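Local coordinates for extracellular solute-binding protein family 5 (Brucella melitensis, PDB 4ONY) that probably binds peptides or related small solutes in the periplasm and hands them to an ABC transporter for import across the inner membrane, at residues Pro110-Val115 with Phe181-Ala186; Ile528-Ala533 with Val541-Ala546; Glu94-Tyr99 with Ser492-Asn497; Phe138-Leu143 with Asn152-Arg157; Val25-Pro28 with His33-Tyr36. One frame throughout, in Å; residues are numbered along the deposited sequence.

Along the chain contact 5 comes first, in the connection between strands 18-20 and 46-52. Contact 3 then ties E94-Y99 to the distant S492-N497, and contacts 1 and 4 lie within the long span it encloses; contact 2 comes last. Contacts 1 and 3 share the antiparallel sheet through neighbouring strands 97-108 and 114-119, their centres about 14 Å apart, and helix 181-187 of contact 1 meets contact 4. Contact 3 touches contact 5 through E94 and Y99 and contact 2 through P495. It therefore joins the antiparallel sheet carrying strand 97-108 to the loop after strand 484-489 and to helices 522-533 and 537-553, while contacts 4 and 5 lie farthest apart, about 31 Å between centres.

Contact 1 of 5, residues Pro110-Val115 with Phe181-Ala186; sequences PERKWV and FPMLIA
R112 and P182 meet across this buried contact, the extended arginine chain running at about a right angle to the pyrrolidine ring. The first carbon of the side chain already touches: R112 CB is 4.1 Å from P182 CG. With CG placed anti to the carbonyl carbon (chi1 -67°), the chain leads on past the ring, and R112 CD returns to the same distance, 4.1 Å, from P182 CG. The ring corner thus packs against two methylenes of one straight chain. Beyond NE, the guanidinium approaches the thioether of M183 obliquely, R112 NH1 lying 4.5 Å from M183 SD. Its polar grip comes from backbone carbonyls: NH1 donates to R179 O, shortly before F181 in the chain, and NH2 to M21 O, so the buried charge is met by at least two oxygens.

The residues ahead of W114 form the turn of a beta hairpin between strands 97-108 and 114-119, and helix 181-187 lies against a face of that antiparallel sheet. P182 lies near the beginning of the helix, where F181 O accepts from both L184 N at 2.8 Å and I185 N at 3.2 Å. A second apolar touch comes from the strand itself: V115 directs its side chain at the helix, and V115 CG1 rests 4.4 Å from P182 CB. The side chain of F173, on strand 168-173, packs against both V115 and P182.

Contact 2 of 5, residues Ile528-Ala533 with Val541-Ala546; sequences IEALLA and VSAVRA
A530, L531, A543 and V544 form the apolar seam between two successive helices that run almost antiparallel, an alpha-alpha hairpin. The axes of the two short segments come within 8.2 Å of each other at a signed crossing angle of -163°, and the nearest CA pair, L531 CA to A543 CA, is 5.0 Å apart. Such closeness is possible because alanine supplies the side chain at the meeting point.

Methyl against backbone is the tightest element. A543 CB points into the opposite helix and settles against its main chain, 3.6 Å from L531 N and close to L531 CA as well. Two side-chain carbons of the facing helix lie beside it: A530 CB at 3.9 Å and L531 CB at 3.8 Å from A543 CB. One residue further on, V544 CG2 reaches L531 CB at 4.0 Å. In L531, chi1 of 71° places CG between the backbone N and the carbonyl carbon, and L531 CD2 also comes within 4.2 Å of V544 CG2.

Hydrogen bonding stays within each helix, for example L532 N to I528 O and R545 N to V541 O; none crosses the seam. Helix 370-376 packs beside the pair, touching A530 and S542, while helix 499-503 lies against I528 and L532 on helix 522-533, and the L531 side chain also touches F540 and L547 of helix 537-553.

Contact 3 of 5, residues Glu94-Tyr99 with Ser492-Asn497; sequences EPFTLY and SLSPGN
An ST turn at S492 shapes the loop that brings L493 and S494 against P95 and F96, at the approach to strand 97-108. S492 OG accepts from S494 N at 2.9 Å, with an N-H...O angle of 158°; L493 and S494 both direct their side chains at the other segment. L493 lies alongside the proline: its CD1 is 4.2 Å from P95 CA, and L493 CB is 4.3 Å from P95 CB.

This loop follows strand 484-489 of the mixed six-stranded sheet, whereas strand 97-108 belongs to the antiparallel sheet, so the contact joins elements nearly 400 residues apart in the solute-binding fold. S494 approaches the phenylalanine obliquely, its OG 3.6 Å from F96 CD2. The same hydroxyl lies 3.6 Å from P95 O without a hydrogen bond; that carbonyl accepts from R90 NH2 instead.

Within the first segment, Y99 OH donates to the syn lone pair of E94 OE2 at 2.6 Å, the carboxylate oxygen lying in the plane of the phenol ring, which ties E94 to Y99 of strand 97-108. L493 O is bonded by R537 NH2 from helix 537-553.

Contact 4 of 5, residues Phe138-Leu143 with Asn152-Arg157; sequences FTYDIL and NSRMSR
L143 and N152 bring the backbones nearest, their CA atoms 5.2 Å apart, and the segments then diverge until Y140 CA and M155 CA are 7.2 Å from each other. F138-L143 is a length of helix 133-146, with I142 N bonded to F138 O and L143 N to T139 O. N152-R157 is the returning chain, which tightens into a 3-10 turn at M155-R157. The closest touch is between main chain and side chain: L143 O lies 3.2 Å from N152 CB, with no hydrogen bond crossing the contact.

Y140 carries most of the side-chain packing. M155, bent at both chi2 and chi3, folds its thioether back onto the tyrosine, so that M155 SD is 4.0 Å from Y140 CB. The sulfur sits 5.3 Å from the centroid of the Y140 ring and 64° off its normal, an oblique Met-aromatic contact. R154 comes instead to the ring edge, near its plane, with R154 CB 4.2 Å from Y140 CE2; the end of that arginine turns away, where its NH2 bonds to S188 O.

The returning chain is braced by its own polar groups. S153 O accepts twice, from S156 OG at 2.8 Å and from R157 NH2 at 3.0 Å, the latter donor standing above the carbonyl plane. R157 NE in turn donates to S156 OG at 163°, with the hydroxyl in the guanidinium plane. Helix 181-187 adds I185 beside Y140, and F171 meets the tyrosine edge-to-face. The whole is a helix-to-strand connection, turning from helix 133-146 into strand 158-165 of the antiparallel sheet.

Contact 5 of 5, residues Val25-Pro28 with His33-Tyr36; sequences VALP and HFPY
L27 packs onto F34 and P35 where the long irregular connection between strands 18-20 and 46-52 doubles back on itself. Neither segment is helix or strand, and the backbones stay well apart: the nearest CA pair, L27 CA to F34 CA, is 8.1 Å apart. The gap is bridged by side chains alone, chiefly by the leucine, which reaches out from V25-P28 with its CG anti to the carbonyl carbon (chi1 -57°) and its two methyls at the front.

Of the apolar contacts, CD1 is the methyl nearest F34 and CD2 the one nearest P35. CD1 of L27 lies 3.9 Å from F34 CD1. The two side chains cross at about a right angle, and the methyl comes to the ring obliquely. Although F34 leaves its backbone pointing away from the leucine, its ring comes back near enough for its CD1 corner to make the touch. L27 CD2 reaches end-on to the CD corner of P35.

Hydrogen bonds hold each segment separately, and none passes between them. The main chain of L27 is gripped at both ends: its N by Y99 OH, from strand 97-108, and its O by Y17 OH. Just beyond the second segment, T37 OG1 is hydrogen-bonded to both F34 O and H33 ND1, and Y36 OH is joined to R92 N.

P35 CD is the atom shared by the two leucine methyls: it stands 4.0 Å from L27 CD2 and 4.2 Å from L27 CD1.

Contact 1 of 5, residues Pro110-Val115 with Phe181-Ala186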
# COMPACT_ATOMS: atom_id res chain seq x y z
N PRO A 110 -20.83 2.48 20.08
CA PRO A 110 -19.47 2.68 20.65
C PRO A 110 -18.61 1.41 20.62
O PRO A 110 -17.44 1.47 20.34
CB PRO A 110 -19.75 3.11 22.11
CG PRO A 110 -21.13 3.69 22.08
CD PRO A 110 -21.88 2.94 21.01
N GLU A 111 -19.22 0.26 20.91
CA GLU A 111 -18.51 -1.02 20.88
C GLU A 111 -18.50 -1.65 19.49
O GLU A 111 -18.05 -2.76 19.34
CB GLU A 111 -19.09 -1.98 21.93
CG GLU A 111 -18.74 -1.59 23.38
CD GLU A 111 -17.22 -1.47 23.62
OE1 GLU A 111 -16.47 -2.44 23.42
OE2 GLU A 111 -16.76 -0.38 23.98
N ARG A 112 -19.05 -0.96 18.49
CA ARG A 112 -19.04 -1.42 17.09
C ARG A 112 -19.71 -2.77 16.82
O ARG A 112 -19.29 -3.51 15.95
CB ARG A 112 -17.64 -1.36 16.52
CG ARG A 112 -17.19 0.10 16.42
CD ARG A 112 -15.98 0.31 15.53
NE ARG A 112 -15.61 1.70 15.56
CZ ARG A 112 -14.46 2.20 15.10
NH1 ARG A 112 -13.52 1.42 14.58
NH2 ARG A 112 -14.22 3.48 15.23
N LYS A 113 -20.80 -3.06 17.53
CA LYS A 113 -21.61 -4.24 17.27
C LYS A 113 -22.67 -4.00 16.20
O LYS A 113 -23.26 -4.97 15.68
CB LYS A 113 -22.27 -4.68 18.58
CG LYS A 113 -21.39 -5.55 19.50
CD LYS A 113 -21.36 -5.11 20.98
CE LYS A 113 -22.74 -4.77 21.62
NZ LYS A 113 -22.79 -3.39 22.24
N TRP A 114 -22.94 -2.75 15.87
CA TRP A 114 -23.82 -2.41 14.72
C TRP A 114 -23.42 -1.09 14.12
O TRP A 114 -22.75 -0.28 14.78
CB TRP A 114 -25.32 -2.34 15.13
CG TRP A 114 -25.61 -1.37 16.22
CD1 TRP A 114 -25.70 -1.64 17.54
CD2 TRP A 114 -25.83 0.05 16.08
NE1 TRP A 114 -25.96 -0.49 18.25
CE2 TRP A 114 -26.05 0.56 17.38
CE3 TRP A 114 -25.84 0.93 14.99
CZ2 TRP A 114 -26.26 1.92 17.63
CZ3 TRP A 114 -26.10 2.29 15.23
CH2 TRP A 114 -26.30 2.77 16.54
N VAL A 115 -23.80 -0.88 12.85
CA VAL A 115 -23.64 0.40 12.18
C VAL A 115 -24.88 0.64 11.34
O VAL A 115 -25.44 -0.30 10.77
CB VAL A 115 -22.32 0.49 11.35
CG1 VAL A 115 -22.32 -0.52 10.21
CG2 VAL A 115 -22.10 1.90 10.78
N PHE A 181 -14.04 -3.87 11.19
CA PHE A 181 -15.03 -4.38 10.23
C PHE A 181 -16.07 -3.37 9.73
O PHE A 181 -16.37 -3.31 8.53
CB PHE A 181 -15.76 -5.63 10.75
CG PHE A 181 -16.49 -6.37 9.65
CD1 PHE A 181 -15.79 -6.91 8.61
CD2 PHE A 181 -17.86 -6.40 9.62
CE1 PHE A 181 -16.43 -7.57 7.59
CE2 PHE A 181 -18.54 -7.05 8.59
CZ PHE A 181 -17.81 -7.65 7.57
N PRO A 182 -16.63 -2.54 10.62
CA PRO A 182 -17.57 -1.56 10.09
C PRO A 182 -16.95 -0.62 9.10
O PRO A 182 -17.64 -0.17 8.20
CB PRO A 182 -18.04 -0.80 11.33
CG PRO A 182 -17.79 -1.72 12.46
CD PRO A 182 -16.57 -2.51 12.08
N MET A 183 -15.65 -0.31 9.25
CA MET A 183 -14.95 0.46 8.24
C MET A 183 -15.02 -0.19 6.84
O MET A 183 -15.02 0.52 5.83
CB MET A 183 -13.46 0.68 8.58
CG MET A 183 -13.17 1.20 9.99
SD MET A 183 -13.89 2.80 10.35
CE MET A 183 -12.95 3.84 9.24
N LEU A 184 -15.03 -1.52 6.79
CA LEU A 184 -14.97 -2.24 5.52
C LEU A 184 -16.36 -2.25 4.87
O LEU A 184 -16.48 -2.18 3.65
CB LEU A 184 -14.48 -3.67 5.76
CG LEU A 184 -13.12 -3.81 6.44
CD1 LEU A 184 -12.68 -5.26 6.56
CD2 LEU A 184 -12.07 -3.05 5.62
N ILE A 185 -17.41 -2.30 5.69
CA ILE A 185 -18.78 -2.18 5.21
C ILE A 185 -18.96 -0.77 4.58
O ILE A 185 -19.49 -0.62 3.45
CB ILE A 185 -19.81 -2.41 6.35
CG1 ILE A 185 -19.72 -3.82 6.91
CG2 ILE A 185 -21.22 -2.13 5.86
CD1 ILE A 185 -20.09 -4.93 5.95
N ALA A 186 -18.47 0.24 5.29
CA ALA A 186 -18.64 1.64 4.89
C ALA A 186 -17.82 2.04 3.66
O ALA A 186 -18.32 2.72 2.75
CB ALA A 186 -18.34 2.58 6.06

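Contact 2 of 5, residues Ile528-Ala533 with Val541-Ala546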
# COMPACT_ATOMS: atom_id res chain seq x y z
N ILE A 528 1.44 -6.68 18.11
CA ILE A 528 0.34 -6.79 17.15
C ILE A 528 -1.00 -6.75 17.94
O ILE A 528 -1.96 -6.03 17.55
CB ILE A 528 0.42 -8.05 16.28
CG1 ILE A 528 1.64 -8.00 15.37
CG2 ILE A 528 -0.85 -8.23 15.41
CD1 ILE A 528 1.96 -9.33 14.69
N GLU A 529 -1.06 -7.48 19.04
CA GLU A 529 -2.27 -7.42 19.88
C GLU A 529 -2.55 -5.99 20.34
O GLU A 529 -3.68 -5.55 20.29
CB GLU A 529 -2.17 -8.34 21.10
CG GLU A 529 -2.13 -9.80 20.73
CD GLU A 529 -1.70 -10.70 21.87
OE1 GLU A 529 -1.94 -10.30 23.05
OE2 GLU A 529 -1.16 -11.80 21.54
N ALA A 530 -1.50 -5.29 20.77
CA ALA A 530 -1.65 -3.95 21.27
C ALA A 530 -2.12 -3.00 20.18
O ALA A 530 -2.98 -2.19 20.42
CB ALA A 530 -0.34 -3.45 21.86
N LEU A 531 -1.57 -3.10 18.96
CA LEU A 531 -2.02 -2.17 17.91
C LEU A 531 -3.46 -2.47 17.50
O LEU A 531 -4.23 -1.55 17.20
CB LEU A 531 -1.07 -2.08 16.71
CG LEU A 531 -0.97 -3.27 15.76
CD1 LEU A 531 -1.98 -3.17 14.64
CD2 LEU A 531 0.40 -3.40 15.18
N LEU A 532 -3.86 -3.71 17.58
CA LEU A 532 -5.24 -4.06 17.33
C LEU A 532 -6.19 -3.65 18.47
O LEU A 532 -7.31 -3.38 18.21
CB LEU A 532 -5.38 -5.55 17.04
CG LEU A 532 -4.72 -6.03 15.75
CD1 LEU A 532 -4.69 -7.55 15.67
CD2 LEU A 532 -5.49 -5.49 14.56
N ALA A 533 -5.72 -3.63 19.72
CA ALA A 533 -6.55 -3.23 20.87
C ALA A 533 -6.70 -1.71 20.95
O ALA A 533 -7.62 -1.24 21.57
CB ALA A 533 -5.94 -3.77 22.19
N VAL A 541 -0.38 4.73 17.49
CA VAL A 541 0.93 5.12 17.05
C VAL A 541 2.01 4.54 17.97
O VAL A 541 3.05 4.06 17.51
CB VAL A 541 1.06 6.65 16.94
CG1 VAL A 541 2.52 7.06 16.70
CG2 VAL A 541 0.19 7.20 15.81
N SER A 542 1.76 4.57 19.27
CA SER A 542 2.71 4.05 20.20
C SER A 542 2.91 2.55 19.97
O SER A 542 4.04 2.04 19.96
CB SER A 542 2.26 4.32 21.62
OG SER A 542 2.36 5.70 21.90
N ALA A 543 1.81 1.83 19.78
CA ALA A 543 1.90 0.37 19.64
C ALA A 543 2.62 -0.02 18.36
O ALA A 543 3.39 -0.98 18.33
CB ALA A 543 0.51 -0.27 19.70
N VAL A 544 2.36 0.71 17.28
CA VAL A 544 3.01 0.41 16.02
C VAL A 544 4.51 0.71 16.09
O VAL A 544 5.33 -0.06 15.59
CB VAL A 544 2.38 1.15 14.83
CG1 VAL A 544 3.13 0.80 13.54
CG2 VAL A 544 0.90 0.74 14.64
N ARG A 545 4.85 1.84 16.68
CA ARG A 545 6.27 2.15 16.86
C ARG A 545 6.97 1.02 17.67
O ARG A 545 8.11 0.64 17.36
CB ARG A 545 6.43 3.49 17.54
CG ARG A 545 6.11 4.67 16.61
CD ARG A 545 6.36 5.99 17.33
NE ARG A 545 6.03 7.13 16.49
CZ ARG A 545 5.76 8.34 16.95
NH1 ARG A 545 5.89 8.64 18.22
NH2 ARG A 545 5.44 9.28 16.10
N ALA A 546 6.29 0.50 18.69
CA ALA A 546 6.87 -0.55 19.50
C ALA A 546 7.08 -1.81 18.65
O ALA A 546 8.14 -2.43 18.75
CB ALA A 546 5.99 -0.86 20.71

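Contact 3 of 5, residues Glu94-Tyr99 with Ser492-Asn497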
# COMPACT_ATOMS: atom_id res chain seq x y z
N GLU A 94 -6.03 11.93 5.76
CA GLU A 94 -6.06 11.40 7.12
C GLU A 94 -5.67 9.93 7.13
O GLU A 94 -5.81 9.28 6.12
CB GLU A 94 -7.48 11.54 7.73
CG GLU A 94 -7.97 12.97 7.76
CD GLU A 94 -9.37 13.11 8.37
OE1 GLU A 94 -9.55 12.63 9.53
OE2 GLU A 94 -10.24 13.73 7.66
N PRO A 95 -5.19 9.41 8.27
CA PRO A 95 -4.82 8.00 8.29
C PRO A 95 -5.95 7.02 7.87
O PRO A 95 -5.73 6.18 6.98
CB PRO A 95 -4.42 7.77 9.75
CG PRO A 95 -3.93 9.12 10.22
CD PRO A 95 -4.87 10.09 9.54
N PHE A 96 -7.12 7.15 8.48
CA PHE A 96 -8.24 6.28 8.16
C PHE A 96 -9.56 6.90 8.64
O PHE A 96 -10.12 6.50 9.68
CB PHE A 96 -8.02 4.90 8.81
CG PHE A 96 -8.85 3.77 8.22
CD1 PHE A 96 -9.85 3.98 7.24
CD2 PHE A 96 -8.62 2.45 8.63
CE1 PHE A 96 -10.58 2.89 6.72
CE2 PHE A 96 -9.34 1.39 8.11
CZ PHE A 96 -10.30 1.61 7.15
N THR A 97 -10.05 7.86 7.86
CA THR A 97 -11.33 8.51 8.09
C THR A 97 -12.16 8.52 6.80
O THR A 97 -11.66 8.83 5.73
CB THR A 97 -11.15 9.94 8.57
OG1 THR A 97 -10.36 9.96 9.77
CG2 THR A 97 -12.54 10.59 8.87
N LEU A 98 -13.43 8.16 6.96
CA LEU A 98 -14.43 8.17 5.89
C LEU A 98 -15.45 9.29 6.09
O LEU A 98 -15.84 9.57 7.23
CB LEU A 98 -15.18 6.85 5.92
CG LEU A 98 -14.32 5.56 5.90
CD1 LEU A 98 -15.20 4.34 6.04
CD2 LEU A 98 -13.55 5.48 4.60
N TYR A 99 -15.89 9.91 5.00
CA TYR A 99 -16.93 10.95 5.02
C TYR A 99 -18.11 10.52 4.15
O TYR A 99 -18.02 9.51 3.42
CB TYR A 99 -16.35 12.31 4.56
CG TYR A 99 -15.35 12.87 5.53
CD1 TYR A 99 -15.76 13.59 6.62
CD2 TYR A 99 -13.96 12.60 5.39
CE1 TYR A 99 -14.85 14.05 7.59
CE2 TYR A 99 -13.06 13.05 6.31
CZ TYR A 99 -13.51 13.77 7.44
OH TYR A 99 -12.63 14.24 8.42
N SER A 492 1.20 0.60 5.19
CA SER A 492 0.17 1.61 5.26
C SER A 492 0.16 2.28 6.62
O SER A 492 0.87 1.89 7.54
CB SER A 492 -1.21 1.05 4.95
OG SER A 492 -1.86 0.53 6.11
N LEU A 493 -0.65 3.32 6.71
CA LEU A 493 -0.87 4.02 7.96
C LEU A 493 -1.88 3.29 8.85
O LEU A 493 -2.13 3.75 9.94
CB LEU A 493 -1.37 5.46 7.70
CG LEU A 493 -0.30 6.47 7.29
CD1 LEU A 493 -0.85 7.88 7.07
CD2 LEU A 493 0.83 6.55 8.29
N SER A 494 -2.43 2.17 8.40
CA SER A 494 -3.44 1.42 9.17
C SER A 494 -3.09 -0.05 9.27
O SER A 494 -3.88 -0.91 8.85
CB SER A 494 -4.76 1.53 8.42
OG SER A 494 -5.06 2.91 8.26
N PRO A 495 -1.87 -0.36 9.76
CA PRO A 495 -1.59 -1.76 9.92
C PRO A 495 -2.66 -2.40 10.80
O PRO A 495 -3.13 -1.80 11.79
CB PRO A 495 -0.21 -1.76 10.54
CG PRO A 495 -0.10 -0.47 11.25
CD PRO A 495 -0.84 0.48 10.35
N GLY A 496 -3.07 -3.60 10.41
CA GLY A 496 -4.14 -4.34 11.08
C GLY A 496 -3.91 -5.85 11.04
O GLY A 496 -2.79 -6.33 11.29
N ASN A 497 -4.98 -6.59 10.75
CA ASN A 497 -4.98 -8.05 10.83
C ASN A 497 -3.94 -8.73 9.94
O ASN A 497 -3.43 -9.78 10.31
CB ASN A 497 -6.37 -8.59 10.47
CG ASN A 497 -7.43 -8.13 11.48
OD1 ASN A 497 -7.14 -7.99 12.67
ND2 ASN A 497 -8.62 -7.80 11.00

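Contact 4 of 5, residues Phe138-Leu143 with Asn152-Arg157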
# COMPACT_ATOMS: atom_id res chain seq x y z
N PHE A 138 -29.68 -6.11 -1.78
CA PHE A 138 -29.38 -6.92 -2.93
C PHE A 138 -27.88 -7.13 -3.06
O PHE A 138 -27.41 -8.25 -3.35
CB PHE A 138 -29.94 -6.23 -4.18
CG PHE A 138 -29.35 -6.72 -5.46
CD1 PHE A 138 -29.80 -7.88 -6.05
CD2 PHE A 138 -28.40 -5.97 -6.11
CE1 PHE A 138 -29.27 -8.30 -7.26
CE2 PHE A 138 -27.85 -6.40 -7.32
CZ PHE A 138 -28.27 -7.56 -7.87
N THR A 139 -27.13 -6.06 -2.86
CA THR A 139 -25.66 -6.07 -3.00
C THR A 139 -25.02 -7.12 -2.11
O THR A 139 -24.19 -7.90 -2.58
CB THR A 139 -25.03 -4.68 -2.69
OG1 THR A 139 -25.49 -3.70 -3.63
CG2 THR A 139 -23.53 -4.75 -2.78
N TYR A 140 -25.40 -7.16 -0.83
CA TYR A 140 -24.80 -8.14 0.11
C TYR A 140 -25.25 -9.57 -0.22
O TYR A 140 -24.47 -10.54 -0.07
CB TYR A 140 -25.03 -7.76 1.59
CG TYR A 140 -24.12 -6.60 1.93
CD1 TYR A 140 -24.44 -5.32 1.54
CD2 TYR A 140 -22.89 -6.82 2.54
CE1 TYR A 140 -23.56 -4.26 1.76
CE2 TYR A 140 -22.00 -5.78 2.77
CZ TYR A 140 -22.33 -4.49 2.39
OH TYR A 140 -21.43 -3.44 2.60
N ASP A 141 -26.50 -9.70 -0.65
CA ASP A 141 -27.02 -11.00 -1.12
C ASP A 141 -26.16 -11.53 -2.33
O ASP A 141 -25.48 -12.58 -2.22
CB ASP A 141 -28.50 -10.83 -1.50
CG ASP A 141 -29.13 -12.11 -2.05
OD1 ASP A 141 -28.57 -13.19 -1.87
OD2 ASP A 141 -30.17 -12.01 -2.69
N ILE A 142 -26.12 -10.77 -3.42
CA ILE A 142 -25.48 -11.28 -4.62
C ILE A 142 -23.96 -11.43 -4.50
O ILE A 142 -23.41 -12.36 -5.05
CB ILE A 142 -25.86 -10.47 -5.88
CG1 ILE A 142 -25.47 -11.26 -7.13
CG2 ILE A 142 -25.20 -9.11 -5.91
CD1 ILE A 142 -25.93 -10.59 -8.42
N LEU A 143 -23.28 -10.53 -3.78
CA LEU A 143 -21.84 -10.63 -3.62
C LEU A 143 -21.43 -11.78 -2.71
O LEU A 143 -20.39 -12.39 -2.94
CB LEU A 143 -21.24 -9.34 -3.10
CG LEU A 143 -21.26 -8.19 -4.08
CD1 LEU A 143 -20.65 -6.98 -3.41
CD2 LEU A 143 -20.41 -8.55 -5.31
N ASN A 152 -17.15 -11.58 -0.99
CA ASN A 152 -18.09 -12.61 -0.56
C ASN A 152 -17.90 -13.01 0.91
O ASN A 152 -18.60 -13.88 1.40
CB ASN A 152 -18.01 -13.87 -1.42
CG ASN A 152 -16.72 -14.64 -1.22
OD1 ASN A 152 -15.74 -14.13 -0.66
ND2 ASN A 152 -16.70 -15.86 -1.70
N SER A 153 -16.97 -12.38 1.61
CA SER A 153 -16.70 -12.80 2.98
C SER A 153 -17.36 -11.90 4.04
O SER A 153 -17.30 -12.22 5.19
CB SER A 153 -15.18 -12.88 3.21
OG SER A 153 -14.63 -11.57 3.28
N ARG A 154 -18.03 -10.81 3.65
CA ARG A 154 -18.51 -9.83 4.65
C ARG A 154 -19.63 -10.41 5.53
O ARG A 154 -19.63 -10.19 6.76
CB ARG A 154 -19.03 -8.57 3.97
CG ARG A 154 -17.99 -7.49 3.68
CD ARG A 154 -16.71 -8.01 3.11
NE ARG A 154 -15.97 -7.02 2.33
CZ ARG A 154 -14.69 -6.74 2.51
NH1 ARG A 154 -13.98 -7.36 3.45
NH2 ARG A 154 -14.10 -5.85 1.74
N MET A 155 -20.57 -11.15 4.92
CA MET A 155 -21.73 -11.63 5.62
C MET A 155 -21.42 -12.67 6.71
O MET A 155 -22.17 -12.78 7.64
CB MET A 155 -22.80 -12.17 4.66
CG MET A 155 -23.54 -11.07 3.92
SD MET A 155 -24.44 -9.90 4.95
CE MET A 155 -25.75 -10.98 5.56
N SER A 156 -20.29 -13.38 6.63
CA SER A 156 -19.87 -14.29 7.72
C SER A 156 -19.66 -13.55 9.05
O SER A 156 -19.68 -14.18 10.13
CB SER A 156 -18.57 -14.99 7.34
OG SER A 156 -17.48 -14.05 7.32
N ARG A 157 -19.49 -12.23 8.97
CA ARG A 157 -19.43 -11.35 10.15
C ARG A 157 -20.71 -10.64 10.53
O ARG A 157 -20.75 -9.89 11.52
CB ARG A 157 -18.36 -10.27 9.92
CG ARG A 157 -17.10 -10.43 10.73
CD ARG A 157 -16.39 -11.73 10.44
NE ARG A 157 -16.14 -11.89 9.03
CZ ARG A 157 -15.16 -11.29 8.37
NH1 ARG A 157 -14.33 -10.48 9.00
NH2 ARG A 157 -15.01 -11.53 7.07

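Contact 5 of 5, residues Val25-Pro28 with His33-Tyr36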
# COMPACT_ATOMS: atom_id res chain seq x y z
N VAL A 25 -11.13 12.73 13.65
CA VAL A 25 -11.84 13.29 12.50
C VAL A 25 -11.37 14.72 12.30
O VAL A 25 -11.69 15.60 13.07
CB VAL A 25 -13.35 13.25 12.73
CG1 VAL A 25 -14.12 13.91 11.56
CG2 VAL A 25 -13.81 11.78 12.86
N ALA A 26 -10.62 14.94 11.24
CA ALA A 26 -10.02 16.23 10.99
C ALA A 26 -11.03 17.31 10.58
O ALA A 26 -10.83 18.47 10.89
CB ALA A 26 -8.92 16.10 9.92
N LEU A 27 -12.09 16.95 9.86
CA LEU A 27 -12.98 17.98 9.29
C LEU A 27 -14.20 18.14 10.14
O LEU A 27 -14.76 17.17 10.59
CB LEU A 27 -13.40 17.56 7.88
CG LEU A 27 -12.29 17.29 6.86
CD1 LEU A 27 -12.85 16.94 5.47
CD2 LEU A 27 -11.37 18.50 6.74
N PRO A 28 -14.66 19.38 10.36
CA PRO A 28 -15.90 19.61 11.04
C PRO A 28 -17.06 19.36 10.11
O PRO A 28 -16.86 19.20 8.90
CB PRO A 28 -15.81 21.07 11.45
CG PRO A 28 -15.02 21.68 10.35
CD PRO A 28 -14.10 20.63 9.82
N HIS A 33 -15.30 21.36 1.38
CA HIS A 33 -14.62 20.47 0.47
C HIS A 33 -13.50 19.76 1.25
O HIS A 33 -13.14 20.22 2.33
CB HIS A 33 -14.06 21.23 -0.73
CG HIS A 33 -12.98 22.20 -0.39
ND1 HIS A 33 -11.71 22.13 -0.96
CD2 HIS A 33 -12.96 23.27 0.43
CE1 HIS A 33 -10.97 23.12 -0.48
NE2 HIS A 33 -11.69 23.81 0.38
N PHE A 34 -12.98 18.65 0.71
CA PHE A 34 -11.76 18.06 1.24
C PHE A 34 -10.65 19.10 1.06
O PHE A 34 -10.61 19.82 0.07
CB PHE A 34 -11.43 16.71 0.54
CG PHE A 34 -12.28 15.55 0.98
CD1 PHE A 34 -13.38 15.71 1.80
CD2 PHE A 34 -12.01 14.27 0.48
CE1 PHE A 34 -14.14 14.63 2.17
CE2 PHE A 34 -12.76 13.19 0.85
CZ PHE A 34 -13.84 13.36 1.69
N PRO A 35 -9.73 19.19 2.05
CA PRO A 35 -8.81 20.29 2.07
C PRO A 35 -7.72 20.24 0.98
O PRO A 35 -7.04 21.26 0.74
CB PRO A 35 -8.20 20.21 3.48
CG PRO A 35 -8.30 18.79 3.85
CD PRO A 35 -9.58 18.32 3.22
N TYR A 36 -7.64 19.15 0.23
CA TYR A 36 -6.67 19.05 -0.86
C TYR A 36 -7.23 19.20 -2.30
O TYR A 36 -6.55 18.84 -3.28
CB TYR A 36 -5.91 17.73 -0.75
CG TYR A 36 -6.75 16.46 -0.70
CD1 TYR A 36 -7.29 16.01 0.49
CD2 TYR A 36 -7.01 15.73 -1.86
CE1 TYR A 36 -8.03 14.84 0.55
CE2 TYR A 36 -7.75 14.57 -1.82
CZ TYR A 36 -8.26 14.13 -0.62
OH TYR A 36 -8.96 12.97 -0.51